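Local atomic coordinates of succinyl-CoA:3-ketoacid coenzyme A transferase subunit B (Helicobacter pylori, PDB entry 3RRL), a protein that forms one subunit of an enzyme that transfers coenzyme A from succinyl-CoA to a 3-oxo acid, giving a 3-oxoacyl-CoA and succinate. Residues I6-K11 / E185-V190; A10-E15 / V164-T169; V103-D108 / T199-E204; M139-K144 / S148-E153; A172-S177 / M181-L186. One frame throughout, in Å; residues are numbered along the deposited sequence.

Contact 1 (I6-K11 / E185-V190); sequences IKRAAK and ELQEGV
Helix 2-10 is joined to strand 180-186 of the large sheet by a salt bridge between Arg8 and Glu185. The arginine meets the carboxylate side-on. Arg8 NE lies 3.1 Å from Glu185 OE1 and Arg8 NH1 3.2 Å from the same oxygen, and both reach it on its syn side and from the same face of the carboxylate. OE1 stays almost within the guanidinium plane, while the carboxylate is turned by 24° against that plane. The other oxygen, Glu185 OE2, is held only weakly, 3.3 Å from Arg8 NE. Arg8 leaves the helix with CG anti to its N (chi1 176°) and then bends at chi2 (55°), which turns the guanidinium edge to the acid; Glu185 reaches back as an extended chain. NH2 of the arginine makes a second salt bridge, with Glu12, so the guanidinium is held between two acids and its rotation is probably restricted. Beside the ion pair, the Gln187 amide comes up to the aliphatic root of the arginine, with NE2 3.9 Å from Arg8 CB. That amide nitrogen has its main partner elsewhere, as it donates to the carbonyl of Thr169. Past it the chain turns away in a type II turn from Gln187 to Val190. An N-terminal helix packed on a beta-sheet and tied to it by charged side chains is in keeping with an alpha/beta fold.

Contact 2 (A10-E15 / V164-T169); sequences AKELKE and VHQLIT
Glu12, Gln166 and Ile168 make up this contact, with Glu12 at its middle. The acid and the amide approach from opposite directions, and their flat groups stand nearly perpendicular, 86° apart. Gln166 NE2 donates to Glu12 OE2 over 3.2 Å in an almost straight bond (168° at the hydrogen). The nitrogen comes from above the carboxylate plane, whereas OE2 lies close to the plane of the amide. A bend at chi2 (-66°) helps place the Glu12 carboxylate before the end of the extended Gln166. Their other oxygens, Glu12 OE1 and Gln166 OE1, sit 3.1 Å apart although both are acceptors. Lys134 probably accounts for the closeness: its NZ forms a salt bridge with Glu12 OE1 and a hydrogen bond with Gln166 OE1, and its charge would offset their repulsion. With Arg8 at OE2, the acid has a cation at each oxygen. Ile168, two residues along the strand from Gln166, brings CD1 to 4.3 Å from Glu12 CG and packs against the aliphatic part of the acid. The polar cluster lies between the turn that follows helix 2-10 and strand 166-168, whose neighbours in the sheet are strands 134-138 and 172-177; Ile168 also touches Ala9 of the helix.

Contact 3 (V103-D108 / T199-E204); sequences VSQNGD and TEAEFE
The amide of Gln105 reaches across to Glu202 with both its ends. Gln105 OE1 accepts the backbone N-H of Glu202 at 2.9 Å, a fairly straight bond (163° at the hydrogen) that arrives from above the carbonyl plane. On the other side of the amide, Gln105 NE2 lies 3.5 Å from Glu202 OE1, a weak bond. With oxygen committed to the backbone and nitrogen turned to the acid, the two bonds together favour this flip of the amide. The amide and carboxylate planes are turned by only 20° to each other, though the two chains run obliquely. Gln105 reaches this position with CG lodged between its own N and carbonyl carbon (chi1 83°), then runs out extended. Nearer the backbone, packing takes over: Gln105 CB rests 3.6 Å from Ala201 CB, where the two backbones come nearest, and Gln105 OE1 also leans on Glu202 CB at 3.5 Å. The turn that presents the glutamine is well braced. It is a type I turn from Ser104 to Gly107, and Ser104 OG accepts from Asn106 N, an ST turn, and from Asp108 N as well. Gly107 closes the turn with positive phi. Around this, strand 102-104 has strand 150-151 beside it, and Ala201 bonds through its backbone to Val150 of that strand. The segment 199-204 thus runs past the edge of the small sheet on its way from helix 192-198 to strand 204-205.

Contact 4 (M139-K144 / S148-E153); sequences MEHCNK and SKVKKE
Val150 lays its CG2 methyl over one face of the His141 ring, 3.7 Å from the centroid and 17° off the ring normal, a CH-pi contact. Hydrogen bonds at both nitrogens, ND1 with Thr169 OG1 and NE2 with Thr199 OG1, hold the orientation of the ring. The same Val150 CG2 touches the selenomethionine Met139, whose CE lies 4.0 Å away. Lys149 works across the other part of the contact. Its chain bends at chi3 (55°) and curls over the backbone of 140-143, with Lys149 CD 3.3 Å from Cys142 C, and Lys149 NZ donates to the carbonyl oxygen of Glu140 at 3.0 Å. Met139 CG lies 3.3 Å from Lys149 NZ, so the charged end sits against an aliphatic chain. At the root of the lysine, Lys149 N donates to His141 O over 2.9 Å, next to the single backbone bridge between Cys142 and Ser148. Beyond the pair, Met139 bonds through its backbone to Ile168 of strand 166-168, Val150 rests on Leu167 of that same strand, and Lys149 and Lys151 bond through their backbones to Val103. Segment 139-144 thus leads from the large sheet toward strand 150-151, which lies beside strand 102-104 in the small sheet, with Lys198 of helix 192-198 touching His141 and Cys142.

Contact 5 (A172-S177 / M181-L186); sequences AVFEFS and MKLVEL
The carbonyl oxygen of Val173 is gripped by two successive backbone N-H groups, Val184 N at 3.0 Å and Glu185 N at 3.3 Å, both at 141° at the hydrogen. Val184 and Glu185 together facing Val173 make a classic beta bulge, and the register slips by one residue there. Val173 N returns a straighter bond to Glu185 O at 2.9 Å. On the far side of the bulge regular pairing resumes, with Glu175 and Lys182 exchanging two bonds. These are the strands of an antiparallel hairpin, 172-177 and 180-186, in the large mixed sheet, between strand 166-168 and strand 204-205. One face carries Ala172, Phe174, Phe176, Met181 and Leu183. There Leu183 CD1 lies over one face of the Phe174 ring, 4.1 Å from the centroid; the CE methyl of the selenomethionine Met181 is modelled over the opposite face, but too close for its position to be reliable. Met181 is stretched out, CG anti to its backbone N (chi1 -172°), and runs alongside Phe176 in the same direction, its SE 3.7 Å from Phe176 CZ in an oblique Met-aromatic contact. Helix 192-198 lies against this face through Val195 and Leu192. Val173, Glu175, Lys182 and Glu185 point to the other face. Val173 and Glu185 stand side by side there, CB to CB 3.6 Å, while Val184 sets CG2 3.9 Å from Glu175 CG, the two chains crossing at about a right angle.

Overall arrangement
Contacts 1, 2 and 5 all reach the large mixed sheet. Contacts 1 and 2 start from one stretch of chain, where helix 2-10 runs into its turn, with centres about 10 Å apart; contact 1 ends on strand 180-186, which contact 5 pairs with strand 172-177. Contacts 3 and 4 also have centres about 10 Å apart, and meet through neighbouring strands 102-104 and 150-151 of the small sheet. Contact 4 is nested along the chain inside the loops closed by contacts 1, 2 and 3, while contact 5 follows it and lies within contact 3. Together they hold helix 2-10 on the large sheet and link segment 199-204 to the small one, away from the predicted active-site Glu43.

Contact 1 (I6-K11 / E185-V190)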
# COMPACT_ATOMS: atom_id res chain seq x y z
N ILE B 6 -15.64 24.96 21.54
CA ILE B 6 -14.32 24.36 21.62
C ILE B 6 -14.14 23.60 22.93
O ILE B 6 -13.80 22.42 22.93
CB ILE B 6 -13.23 25.42 21.44
CG1 ILE B 6 -13.18 25.86 19.98
CG2 ILE B 6 -11.87 24.89 21.89
CD1 ILE B 6 -12.51 27.20 19.77
N LYS B 7 -14.38 24.29 24.03
CA LYS B 7 -14.28 23.68 25.35
C LYS B 7 -15.19 22.46 25.54
O LYS B 7 -14.82 21.51 26.24
CB LYS B 7 -14.51 24.73 26.45
CG LYS B 7 -13.35 25.72 26.52
CD LYS B 7 -13.41 26.63 27.74
CE LYS B 7 -12.19 27.54 27.76
NZ LYS B 7 -12.22 28.51 28.90
N ARG B 8 -16.36 22.46 24.91
CA ARG B 8 -17.26 21.31 25.01
C ARG B 8 -16.73 20.17 24.14
O ARG B 8 -16.77 19.01 24.53
CB ARG B 8 -18.69 21.68 24.62
CG ARG B 8 -19.67 20.51 24.61
CD ARG B 8 -19.69 19.77 25.95
NE ARG B 8 -20.52 18.57 25.90
CZ ARG B 8 -20.11 17.40 25.41
NH1 ARG B 8 -20.93 16.36 25.39
NH2 ARG B 8 -18.88 17.26 24.94
N ALA B 9 -16.21 20.53 22.97
CA ALA B 9 -15.58 19.55 22.09
C ALA B 9 -14.39 18.87 22.76
O ALA B 9 -14.16 17.67 22.57
CB ALA B 9 -15.15 20.20 20.79
N ALA B 10 -13.64 19.63 23.55
CA ALA B 10 -12.45 19.10 24.21
C ALA B 10 -12.78 17.96 25.16
O ALA B 10 -11.98 17.06 25.38
CB ALA B 10 -11.71 20.20 24.96
N LYS B 11 -13.99 18.00 25.72
CA LYS B 11 -14.42 16.97 26.65
C LYS B 11 -14.54 15.61 25.98
O LYS B 11 -14.55 14.57 26.66
CB LYS B 11 -15.75 17.37 27.30
CG LYS B 11 -15.65 18.60 28.19
CD LYS B 11 -16.97 18.87 28.90
CE LYS B 11 -16.78 19.81 30.09
NZ LYS B 11 -16.20 21.13 29.69
N GLU B 185 -28.01 17.77 25.12
CA GLU B 185 -27.42 18.76 26.02
C GLU B 185 -27.71 20.21 25.59
O GLU B 185 -27.67 20.53 24.40
CB GLU B 185 -25.92 18.52 26.14
CG GLU B 185 -25.23 19.20 27.31
CD GLU B 185 -23.73 18.92 27.36
OE1 GLU B 185 -23.31 17.79 27.01
OE2 GLU B 185 -22.96 19.83 27.74
N LEU B 186 -27.96 21.08 26.56
CA LEU B 186 -28.04 22.51 26.32
C LEU B 186 -26.74 23.15 26.80
O LEU B 186 -26.24 22.79 27.87
CB LEU B 186 -29.22 23.13 27.08
CG LEU B 186 -30.65 22.80 26.66
CD1 LEU B 186 -31.66 23.33 27.68
CD2 LEU B 186 -30.96 23.33 25.26
N GLN B 187 -26.19 24.07 26.01
CA GLN B 187 -25.01 24.81 26.44
C GLN B 187 -25.39 25.79 27.55
O GLN B 187 -26.56 26.14 27.70
CB GLN B 187 -24.36 25.54 25.26
CG GLN B 187 -23.67 24.62 24.24
CD GLN B 187 -22.22 24.36 24.57
OE1 GLN B 187 -21.84 24.27 25.73
NE2 GLN B 187 -21.38 24.24 23.53
N GLU B 188 -24.39 26.23 28.31
CA GLU B 188 -24.62 27.11 29.46
C GLU B 188 -25.37 28.39 29.09
O GLU B 188 -24.96 29.11 28.18
CB GLU B 188 -23.30 27.45 30.15
CG GLU B 188 -23.03 26.64 31.40
CD GLU B 188 -23.95 27.03 32.55
OE1 GLU B 188 -23.78 26.48 33.67
OE2 GLU B 188 -24.84 27.87 32.34
N GLY B 189 -26.46 28.67 29.80
CA GLY B 189 -27.22 29.89 29.59
C GLY B 189 -28.11 29.86 28.35
O GLY B 189 -28.57 30.90 27.87
N VAL B 190 -28.34 28.65 27.84
CA VAL B 190 -29.19 28.47 26.67
C VAL B 190 -30.47 27.72 27.04
O VAL B 190 -30.45 26.80 27.85
CB VAL B 190 -28.43 27.75 25.53
CG1 VAL B 190 -29.36 27.52 24.34
CG2 VAL B 190 -27.22 28.58 25.11

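Contact 2 (A10-E15 / V164-T169)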
# COMPACT_ATOMS: atom_id res chain seq x y z
N ALA B 10 -13.64 19.63 23.55
CA ALA B 10 -12.45 19.10 24.21
C ALA B 10 -12.78 17.96 25.16
O ALA B 10 -11.98 17.06 25.38
CB ALA B 10 -11.71 20.20 24.96
N LYS B 11 -13.99 18.00 25.72
CA LYS B 11 -14.42 16.97 26.65
C LYS B 11 -14.54 15.61 25.98
O LYS B 11 -14.55 14.57 26.66
CB LYS B 11 -15.75 17.37 27.30
CG LYS B 11 -15.65 18.60 28.19
CD LYS B 11 -16.97 18.87 28.90
CE LYS B 11 -16.78 19.81 30.09
NZ LYS B 11 -16.20 21.13 29.69
N GLU B 12 -14.63 15.60 24.65
CA GLU B 12 -14.75 14.35 23.90
C GLU B 12 -13.40 13.63 23.72
O GLU B 12 -13.35 12.46 23.33
CB GLU B 12 -15.41 14.59 22.55
CG GLU B 12 -16.82 15.16 22.66
CD GLU B 12 -17.79 14.17 23.30
OE1 GLU B 12 -17.77 12.99 22.89
OE2 GLU B 12 -18.56 14.58 24.20
N LEU B 13 -12.31 14.34 24.01
CA LEU B 13 -10.98 13.74 23.87
C LEU B 13 -10.63 12.93 25.11
O LEU B 13 -10.70 13.43 26.23
CB LEU B 13 -9.93 14.80 23.61
CG LEU B 13 -10.14 15.62 22.34
CD1 LEU B 13 -8.92 16.47 22.06
CD2 LEU B 13 -10.40 14.70 21.19
N LYS B 14 -10.27 11.67 24.90
CA LYS B 14 -9.98 10.75 25.99
C LYS B 14 -8.57 10.18 25.88
O LYS B 14 -8.04 10.03 24.78
CB LYS B 14 -11.00 9.60 25.99
CG LYS B 14 -12.46 10.04 26.04
CD LYS B 14 -12.83 10.52 27.44
CE LYS B 14 -14.34 10.60 27.62
NZ LYS B 14 -14.72 10.69 29.07
N GLU B 15 -7.99 9.84 27.03
CA GLU B 15 -6.65 9.27 27.09
C GLU B 15 -6.51 8.06 26.17
O GLU B 15 -7.35 7.16 26.19
CB GLU B 15 -6.33 8.84 28.52
CG GLU B 15 -6.00 9.99 29.47
CD GLU B 15 -4.53 10.35 29.47
OE1 GLU B 15 -3.73 9.57 28.91
OE2 GLU B 15 -4.18 11.40 30.04
N VAL B 164 -22.56 11.79 10.62
CA VAL B 164 -22.27 12.56 11.82
C VAL B 164 -22.78 11.84 13.05
O VAL B 164 -23.96 11.54 13.13
CB VAL B 164 -22.89 13.98 11.76
CG1 VAL B 164 -22.63 14.74 13.06
CG2 VAL B 164 -22.34 14.75 10.57
N HIS B 165 -21.89 11.52 13.99
CA HIS B 165 -22.28 10.88 15.24
C HIS B 165 -22.76 11.88 16.28
O HIS B 165 -23.75 11.64 16.98
CB HIS B 165 -21.13 10.04 15.81
CG HIS B 165 -20.83 8.81 15.01
ND1 HIS B 165 -19.85 8.76 14.05
CD2 HIS B 165 -21.40 7.58 15.02
CE1 HIS B 165 -19.82 7.56 13.50
NE2 HIS B 165 -20.75 6.82 14.08
N GLN B 166 -22.07 13.01 16.37
CA GLN B 166 -22.36 13.99 17.39
C GLN B 166 -22.15 15.40 16.84
O GLN B 166 -21.20 15.64 16.09
CB GLN B 166 -21.48 13.75 18.61
CG GLN B 166 -21.54 14.82 19.69
CD GLN B 166 -20.50 14.59 20.78
OE1 GLN B 166 -19.36 14.21 20.49
NE2 GLN B 166 -20.89 14.79 22.03
N LEU B 167 -23.04 16.31 17.19
CA LEU B 167 -22.95 17.68 16.71
C LEU B 167 -22.94 18.64 17.90
O LEU B 167 -23.85 18.63 18.73
CB LEU B 167 -24.12 18.01 15.76
CG LEU B 167 -24.39 19.49 15.51
CD1 LEU B 167 -23.24 20.15 14.76
CD2 LEU B 167 -25.71 19.68 14.75
N ILE B 168 -21.89 19.44 17.98
CA ILE B 168 -21.74 20.41 19.05
C ILE B 168 -21.79 21.82 18.47
O ILE B 168 -20.96 22.17 17.64
CB ILE B 168 -20.38 20.21 19.76
CG1 ILE B 168 -20.26 18.78 20.29
CG2 ILE B 168 -20.19 21.22 20.86
CD1 ILE B 168 -18.93 18.49 20.98
N THR B 169 -22.77 22.61 18.89
CA THR B 169 -22.82 24.02 18.51
C THR B 169 -22.75 24.93 19.75
O THR B 169 -22.63 24.45 20.88
CB THR B 169 -24.09 24.35 17.69
OG1 THR B 169 -25.23 24.47 18.55
CG2 THR B 169 -24.35 23.27 16.65

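Contact 3 (V103-D108 / T199-E204)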
# COMPACT_ATOMS: atom_id res chain seq x y z
N VAL B 103 -25.51 20.80 8.77
CA VAL B 103 -25.71 19.43 9.17
C VAL B 103 -27.20 19.15 9.08
O VAL B 103 -27.99 19.92 9.57
CB VAL B 103 -25.22 19.14 10.57
CG1 VAL B 103 -25.49 17.71 10.93
CG2 VAL B 103 -23.77 19.48 10.71
N SER B 104 -27.57 18.05 8.45
CA SER B 104 -28.96 17.66 8.32
C SER B 104 -29.40 16.74 9.46
O SER B 104 -28.58 16.16 10.14
CB SER B 104 -29.21 17.01 6.97
OG SER B 104 -29.07 15.62 7.05
N GLN B 105 -30.70 16.60 9.65
CA GLN B 105 -31.26 15.80 10.73
C GLN B 105 -30.92 14.33 10.58
O GLN B 105 -30.94 13.58 11.54
CB GLN B 105 -32.77 16.01 10.87
CG GLN B 105 -33.61 15.20 9.94
CD GLN B 105 -35.05 15.65 9.92
OE1 GLN B 105 -35.36 16.78 10.26
NE2 GLN B 105 -35.93 14.76 9.53
N ASN B 106 -30.64 13.93 9.36
CA ASN B 106 -30.29 12.57 9.03
C ASN B 106 -28.82 12.28 9.29
O ASN B 106 -28.37 11.17 9.10
CB ASN B 106 -30.64 12.26 7.59
CG ASN B 106 -29.97 11.01 7.08
OD1 ASN B 106 -30.04 9.95 7.70
ND2 ASN B 106 -29.31 11.11 5.94
N GLY B 107 -28.07 13.28 9.74
CA GLY B 107 -26.65 13.11 9.96
C GLY B 107 -25.78 13.46 8.77
O GLY B 107 -24.60 13.17 8.78
N ASP B 108 -26.37 14.04 7.74
CA ASP B 108 -25.65 14.50 6.57
C ASP B 108 -24.78 15.70 6.90
O ASP B 108 -25.12 16.50 7.74
CB ASP B 108 -26.62 14.89 5.48
CG ASP B 108 -27.50 13.75 5.06
OD1 ASP B 108 -27.26 12.62 5.49
OD2 ASP B 108 -28.45 13.99 4.30
N THR B 199 -33.53 25.99 15.34
CA THR B 199 -33.26 24.73 14.65
C THR B 199 -34.39 24.37 13.68
O THR B 199 -35.55 24.27 14.08
CB THR B 199 -33.08 23.59 15.64
OG1 THR B 199 -32.01 23.92 16.54
CG2 THR B 199 -32.73 22.30 14.91
N GLU B 200 -34.04 24.18 12.41
CA GLU B 200 -35.00 23.72 11.41
C GLU B 200 -35.19 22.20 11.47
O GLU B 200 -36.30 21.70 11.34
CB GLU B 200 -34.56 24.13 10.01
CG GLU B 200 -34.36 25.63 9.84
CD GLU B 200 -33.90 26.00 8.44
OE1 GLU B 200 -33.63 27.19 8.20
OE2 GLU B 200 -33.80 25.09 7.58
N ALA B 201 -34.09 21.48 11.66
CA ALA B 201 -34.13 20.02 11.72
C ALA B 201 -35.12 19.57 12.78
O ALA B 201 -35.29 20.23 13.80
CB ALA B 201 -32.74 19.47 12.02
N GLU B 202 -35.79 18.45 12.53
CA GLU B 202 -36.66 17.83 13.52
C GLU B 202 -35.83 16.94 14.43
O GLU B 202 -35.00 16.16 13.96
CB GLU B 202 -37.74 16.99 12.85
CG GLU B 202 -38.66 17.78 11.93
CD GLU B 202 -39.51 16.88 11.05
OE1 GLU B 202 -39.06 15.76 10.71
OE2 GLU B 202 -40.63 17.29 10.69
N PHE B 203 -36.05 17.05 15.74
CA PHE B 203 -35.28 16.27 16.69
C PHE B 203 -36.10 15.84 17.89
O PHE B 203 -37.14 16.44 18.19
CB PHE B 203 -34.04 17.05 17.15
CG PHE B 203 -34.36 18.35 17.84
CD1 PHE B 203 -34.45 18.42 19.22
CD2 PHE B 203 -34.57 19.51 17.10
CE1 PHE B 203 -34.74 19.62 19.86
CE2 PHE B 203 -34.86 20.71 17.73
CZ PHE B 203 -34.95 20.76 19.12
N GLU B 204 -35.64 14.80 18.58
CA GLU B 204 -36.26 14.34 19.81
C GLU B 204 -35.54 14.97 20.98
O GLU B 204 -34.32 15.10 20.97
CB GLU B 204 -36.15 12.82 19.93
CG GLU B 204 -36.79 12.04 18.79
CD GLU B 204 -36.36 10.57 18.79
OE1 GLU B 204 -35.51 10.20 19.62
OE2 GLU B 204 -36.87 9.80 17.95

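Contact 4 (M139-K144 / S148-E153)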
# COMPACT_ATOMS: atom_id res chain seq x y z
N MSE B 139 -19.64 23.42 15.14
CA MSE B 139 -20.12 24.41 14.20
C MSE B 139 -20.90 25.50 14.92
O MSE B 139 -21.59 25.23 15.90
CB MSE B 139 -21.06 23.69 13.25
CG MSE B 139 -21.60 24.49 12.12
SE MSE B 139 -22.70 23.27 11.10
CE MSE B 139 -24.19 23.07 12.34
N GLU B 140 -20.82 26.73 14.41
CA GLU B 140 -21.72 27.78 14.89
C GLU B 140 -23.13 27.43 14.43
O GLU B 140 -23.33 26.99 13.29
CB GLU B 140 -21.27 29.15 14.38
CG GLU B 140 -20.11 29.74 15.18
CD GLU B 140 -19.43 30.89 14.47
OE1 GLU B 140 -20.04 31.97 14.35
OE2 GLU B 140 -18.27 30.71 14.02
N HIS B 141 -24.10 27.61 15.32
CA HIS B 141 -25.45 27.11 15.11
C HIS B 141 -26.20 27.82 13.98
O HIS B 141 -26.98 27.20 13.26
CB HIS B 141 -26.26 27.17 16.41
CG HIS B 141 -27.46 26.26 16.43
ND1 HIS B 141 -27.49 25.09 17.15
CD2 HIS B 141 -28.66 26.35 15.80
CE1 HIS B 141 -28.65 24.49 16.98
NE2 HIS B 141 -29.38 25.24 16.17
N CYS B 142 -25.96 29.12 13.83
CA CYS B 142 -26.62 29.91 12.79
C CYS B 142 -25.57 30.61 11.94
O CYS B 142 -24.47 30.89 12.42
CB CYS B 142 -27.56 30.95 13.41
SG CYS B 142 -28.91 30.30 14.45
N ASN B 143 -25.91 30.90 10.68
CA ASN B 143 -25.00 31.64 9.80
C ASN B 143 -24.99 33.13 10.12
O ASN B 143 -25.64 33.57 11.07
CB ASN B 143 -25.33 31.40 8.32
CG ASN B 143 -26.65 32.00 7.90
OD1 ASN B 143 -27.17 32.93 8.53
ND2 ASN B 143 -27.22 31.48 6.82
N LYS B 144 -24.25 33.91 9.33
CA LYS B 144 -24.11 35.34 9.56
C LYS B 144 -25.42 36.09 9.32
O LYS B 144 -25.58 37.24 9.75
CB LYS B 144 -23.00 35.93 8.68
N SER B 148 -30.56 29.28 10.44
CA SER B 148 -30.17 28.00 11.02
C SER B 148 -29.27 27.17 10.11
O SER B 148 -29.54 26.98 8.92
CB SER B 148 -31.40 27.19 11.39
OG SER B 148 -31.02 25.95 11.97
N LYS B 149 -28.18 26.67 10.68
CA LYS B 149 -27.29 25.78 9.95
C LYS B 149 -27.58 24.31 10.26
O LYS B 149 -26.96 23.41 9.70
CB LYS B 149 -25.83 26.16 10.23
CG LYS B 149 -25.50 27.57 9.76
CD LYS B 149 -24.17 28.06 10.30
CE LYS B 149 -23.05 27.10 9.95
NZ LYS B 149 -21.82 27.41 10.71
N VAL B 150 -28.54 24.08 11.15
CA VAL B 150 -28.99 22.73 11.48
C VAL B 150 -30.34 22.49 10.80
O VAL B 150 -31.35 23.06 11.22
CB VAL B 150 -29.12 22.55 13.00
CG1 VAL B 150 -29.31 21.06 13.35
CG2 VAL B 150 -27.91 23.14 13.71
N LYS B 151 -30.35 21.64 9.78
CA LYS B 151 -31.46 21.61 8.82
C LYS B 151 -32.14 20.26 8.68
O LYS B 151 -31.63 19.23 9.13
CB LYS B 151 -30.97 22.11 7.46
CG LYS B 151 -30.29 23.47 7.51
CD LYS B 151 -30.04 24.05 6.13
CE LYS B 151 -31.26 24.81 5.61
NZ LYS B 151 -31.39 26.16 6.24
N LYS B 152 -33.32 20.27 8.06
CA LYS B 152 -34.02 19.03 7.73
C LYS B 152 -33.27 18.31 6.62
O LYS B 152 -33.03 17.10 6.70
CB LYS B 152 -35.46 19.32 7.30
N GLU B 153 -32.90 19.06 5.58
CA GLU B 153 -32.03 18.55 4.52
C GLU B 153 -30.99 19.62 4.21
O GLU B 153 -31.28 20.81 4.28
CB GLU B 153 -32.84 18.20 3.27

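Contact 5 (A172-S177 / M181-L186)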
# COMPACT_ATOMS: atom_id res chain seq x y z
N ALA B 172 -26.32 23.91 21.51
CA ALA B 172 -26.59 22.58 22.00
C ALA B 172 -25.70 21.45 21.49
O ALA B 172 -24.93 21.60 20.56
CB ALA B 172 -28.02 22.24 21.72
N VAL B 173 -25.84 20.31 22.15
CA VAL B 173 -25.19 19.09 21.74
C VAL B 173 -26.26 18.11 21.28
O VAL B 173 -27.24 17.87 21.96
CB VAL B 173 -24.39 18.47 22.88
CG1 VAL B 173 -23.70 17.22 22.41
CG2 VAL B 173 -23.41 19.45 23.42
N PHE B 174 -26.06 17.54 20.09
CA PHE B 174 -26.98 16.60 19.51
C PHE B 174 -26.27 15.31 19.20
O PHE B 174 -25.08 15.30 18.92
CB PHE B 174 -27.53 17.12 18.19
CG PHE B 174 -28.30 18.40 18.29
CD1 PHE B 174 -29.67 18.39 18.42
CD2 PHE B 174 -27.65 19.61 18.23
CE1 PHE B 174 -30.36 19.55 18.50
CE2 PHE B 174 -28.35 20.78 18.30
CZ PHE B 174 -29.71 20.75 18.44
N GLU B 175 -27.00 14.21 19.25
CA GLU B 175 -26.48 12.91 18.85
C GLU B 175 -27.34 12.31 17.74
O GLU B 175 -28.50 12.69 17.56
CB GLU B 175 -26.39 11.96 20.05
CG GLU B 175 -25.26 12.33 20.99
CD GLU B 175 -25.22 11.47 22.24
OE1 GLU B 175 -26.10 10.59 22.41
OE2 GLU B 175 -24.29 11.68 23.07
N PHE B 176 -26.76 11.40 16.98
CA PHE B 176 -27.44 10.79 15.85
C PHE B 176 -27.50 9.27 15.98
O PHE B 176 -26.47 8.63 16.17
CB PHE B 176 -26.76 11.18 14.54
CG PHE B 176 -26.90 12.64 14.21
CD1 PHE B 176 -25.96 13.56 14.65
CD2 PHE B 176 -27.98 13.09 13.49
CE1 PHE B 176 -26.09 14.90 14.36
CE2 PHE B 176 -28.12 14.42 13.19
CZ PHE B 176 -27.17 15.33 13.63
N SER B 177 -28.71 8.72 15.90
CA SER B 177 -28.92 7.28 15.78
C SER B 177 -30.20 7.04 14.99
O SER B 177 -31.18 7.76 15.17
CB SER B 177 -29.08 6.63 17.16
OG SER B 177 -27.98 6.95 18.00
N MSE B 181 -32.19 12.47 15.06
CA MSE B 181 -31.36 13.39 15.83
C MSE B 181 -31.92 13.66 17.23
O MSE B 181 -33.09 14.01 17.38
CB MSE B 181 -31.24 14.71 15.07
CG MSE B 181 -30.25 15.68 15.67
SE MSE B 181 -30.15 17.28 14.57
CE MSE B 181 -28.48 18.03 15.20
N LYS B 182 -31.07 13.51 18.24
CA LYS B 182 -31.49 13.76 19.62
C LYS B 182 -30.74 14.94 20.23
O LYS B 182 -29.51 15.04 20.10
CB LYS B 182 -31.25 12.52 20.49
CG LYS B 182 -31.97 11.26 20.02
CD LYS B 182 -31.36 10.04 20.69
CE LYS B 182 -32.05 8.73 20.27
NZ LYS B 182 -33.36 8.48 20.95
N LEU B 183 -31.46 15.81 20.93
CA LEU B 183 -30.84 16.91 21.64
C LEU B 183 -30.52 16.35 23.01
O LEU B 183 -31.42 16.10 23.79
CB LEU B 183 -31.87 18.03 21.82
CG LEU B 183 -31.47 19.14 22.78
CD1 LEU B 183 -30.19 19.83 22.28
CD2 LEU B 183 -32.59 20.16 22.95
N VAL B 184 -29.25 16.11 23.28
CA VAL B 184 -28.87 15.55 24.57
C VAL B 184 -28.28 16.55 25.57
O VAL B 184 -28.05 16.20 26.72
CB VAL B 184 -27.93 14.35 24.41
CG1 VAL B 184 -28.61 13.29 23.56
CG2 VAL B 184 -26.61 14.78 23.76
N GLU B 185 -28.01 17.77 25.12
CA GLU B 185 -27.42 18.76 26.02
C GLU B 185 -27.71 20.21 25.59
O GLU B 185 -27.67 20.53 24.40
CB GLU B 185 -25.92 18.52 26.14
CG GLU B 185 -25.23 19.20 27.31
CD GLU B 185 -23.73 18.92 27.36
OE1 GLU B 185 -23.31 17.79 27.01
OE2 GLU B 185 -22.96 19.83 27.74
N LEU B 186 -27.96 21.08 26.56
CA LEU B 186 -28.04 22.51 26.32
C LEU B 186 -26.74 23.15 26.80
O LEU B 186 -26.24 22.79 27.87
CB LEU B 186 -29.22 23.13 27.08
CG LEU B 186 -30.65 22.80 26.66
CD1 LEU B 186 -31.66 23.33 27.68
CD2 LEU B 186 -30.96 23.33 25.26